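Local coordinates for glutathione S-transferase (PDB 6J3E), which is a serine-type fungal glutathione S-transferase that binds glutathione and transfers it, through its sulfur, to electrophilic substrates, at the interface of chains A and B. Numbering follows the deposited sequence. Chains: chain A/B, glutathione S-transferase.

The interface of chains A and B. Residues chain A 114, 117-118, 121-122, 188; chain B 114, 117-118, 121-122, 188.
Helix 109-136 of chain A crosses helix 109-137 of chain B about a two-fold axis, with regular helical torsions throughout, and the end of each helix 169-189 (169-188 in chain B) brings a tryptophan to the flank. The pair belongs to the C-terminal helical domain of the glutathione S-transferase fold, a family whose members commonly dimerise, although the crystal alone does not prove this dimer in solution. How small residues bring helices close is seen at the centre, where the methyls CB of A:Ala118 and B:Ala118 lie alongside each other, 3.8 Å apart. Each methyl also faces a backbone carbonyl, CB of A:Ala118 lying 3.4 Å from O of B:Ala114. On either side of this contact stands a phenylalanine. A:Phe117 has CG anti to the backbone N (chi1 -179°), which carries its ring across to the partner helix, where CE2 points in plane at the carbonyl O of B:Ala118, 3.5 Å away, and touches the methyl of B:Ala122. The CG methylene of A:Glu121 lies over one face of that ring, offset toward the rim. B:Trp188, its CG beside the backbone N (chi1 -52°), lays its indole face over A:Ala114, whose CA sits 3.7 Å above the centre of the ring system while CB reaches CE3 at 3.5 Å. The benzo edge of the same indole crosses A:Phe117 obliquely, CZ2 coming to 3.6 Å from CD2 of the phenylalanine. A leucine at B:Trp188 would probably lose the flat cover over A:Ala114 and loosen the lateral support of the A:Phe117 ring. No polar bond crosses this patch, so adhesion here rests on apolar fit. Farther along the helices, OE1 of A:Glu121 and OE1 of B:Glu121 lie 4.7 Å apart, and such like charges may raise the pKa of one carboxylate.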
# COMPACT_ATOMS: atom_id res chain seq x y z
N ALA A 114 -0.97 -4.52 4.26
CA ALA A 114 -0.32 -3.46 3.50
C ALA A 114 -1.12 -3.13 2.24
O ALA A 114 -1.25 -1.96 1.87
CB ALA A 114 1.11 -3.87 3.14
N PHE A 117 -4.00 -0.63 3.01
CA PHE A 117 -3.51 0.74 3.00
C PHE A 117 -3.30 1.26 1.58
O PHE A 117 -3.85 2.31 1.22
CB PHE A 117 -2.21 0.84 3.79
CG PHE A 117 -1.66 2.23 3.85
CD1 PHE A 117 -2.35 3.23 4.51
CD2 PHE A 117 -0.46 2.54 3.26
CE1 PHE A 117 -1.85 4.51 4.56
CE2 PHE A 117 0.06 3.82 3.32
CZ PHE A 117 -0.63 4.80 3.98
N ALA A 118 -2.52 0.54 0.77
CA ALA A 118 -2.23 0.98 -0.60
C ALA A 118 -3.52 1.24 -1.36
O ALA A 118 -3.65 2.26 -2.06
CB ALA A 118 -1.40 -0.06 -1.34
N GLU A 121 -5.21 4.39 -0.07
CA GLU A 121 -4.51 5.56 -0.59
C GLU A 121 -4.78 5.74 -2.08
O GLU A 121 -4.99 6.87 -2.53
CB GLU A 121 -3.01 5.45 -0.34
CG GLU A 121 -2.63 5.93 1.04
CD GLU A 121 -3.35 7.22 1.40
OE1 GLU A 121 -3.16 8.23 0.69
OE2 GLU A 121 -4.11 7.20 2.40
N ALA A 122 -4.79 4.66 -2.86
CA ALA A 122 -4.90 4.82 -4.31
C ALA A 122 -6.34 5.02 -4.79
O ALA A 122 -6.56 5.75 -5.76
CB ALA A 122 -4.30 3.62 -5.03
N TRP A 188 0.17 -3.25 -10.58
CA TRP A 188 0.49 -4.23 -9.55
C TRP A 188 0.19 -5.65 -10.01
O TRP A 188 0.94 -6.58 -9.70
CB TRP A 188 -0.29 -3.95 -8.27
CG TRP A 188 -0.08 -2.62 -7.71
CD1 TRP A 188 0.92 -1.75 -8.02
CD2 TRP A 188 -0.91 -1.97 -6.75
NE1 TRP A 188 0.77 -0.59 -7.29
CE2 TRP A 188 -0.35 -0.70 -6.51
CE3 TRP A 188 -2.07 -2.34 -6.07
CZ2 TRP A 188 -0.91 0.20 -5.62
CZ3 TRP A 188 -2.63 -1.44 -5.18
CH2 TRP A 188 -2.05 -0.19 -4.97
N ALA B 114 1.84 -3.97 -4.52
CA ALA B 114 0.99 -3.12 -3.68
C ALA B 114 1.73 -2.65 -2.45
O ALA B 114 1.57 -1.50 -2.02
CB ALA B 114 -0.28 -3.88 -3.26
N PHE B 117 3.97 0.39 -3.15
CA PHE B 117 3.23 1.65 -3.13
C PHE B 117 2.86 2.04 -1.70
O PHE B 117 3.06 3.19 -1.30
CB PHE B 117 1.97 1.58 -4.00
CG PHE B 117 1.12 2.82 -3.93
CD1 PHE B 117 1.63 4.04 -4.34
CD2 PHE B 117 -0.17 2.77 -3.43
CE1 PHE B 117 0.85 5.20 -4.25
CE2 PHE B 117 -0.95 3.92 -3.34
CZ PHE B 117 -0.44 5.14 -3.75
N ALA B 118 2.32 1.09 -0.92
CA ALA B 118 1.98 1.38 0.47
C ALA B 118 3.19 1.93 1.22
O ALA B 118 3.11 2.97 1.88
CB ALA B 118 1.43 0.13 1.16
N GLU B 121 4.20 5.40 0.18
CA GLU B 121 3.33 6.45 0.69
C GLU B 121 3.55 6.67 2.19
O GLU B 121 3.59 7.82 2.66
CB GLU B 121 1.86 6.13 0.40
CG GLU B 121 1.42 6.46 -1.04
CD GLU B 121 1.72 7.89 -1.44
OE1 GLU B 121 1.32 8.80 -0.71
OE2 GLU B 121 2.38 8.12 -2.48
N ALA B 122 3.74 5.59 2.94
CA ALA B 122 3.82 5.72 4.39
C ALA B 122 5.20 6.14 4.86
O ALA B 122 5.30 6.87 5.84
CB ALA B 122 3.43 4.41 5.06
N TRP B 188 0.53 -3.72 10.23
CA TRP B 188 0.47 -4.73 9.17
C TRP B 188 1.13 -6.03 9.60
O TRP B 188 0.63 -7.12 9.30
CB TRP B 188 1.16 -4.24 7.89
CG TRP B 188 0.70 -2.92 7.39
CD1 TRP B 188 -0.44 -2.28 7.72
CD2 TRP B 188 1.40 -2.08 6.47
NE1 TRP B 188 -0.50 -1.08 7.06
CE2 TRP B 188 0.61 -0.93 6.29
CE3 TRP B 188 2.61 -2.19 5.78
CZ2 TRP B 188 1.00 0.12 5.45
CZ3 TRP B 188 3.00 -1.15 4.94
CH2 TRP B 188 2.19 -0.00 4.79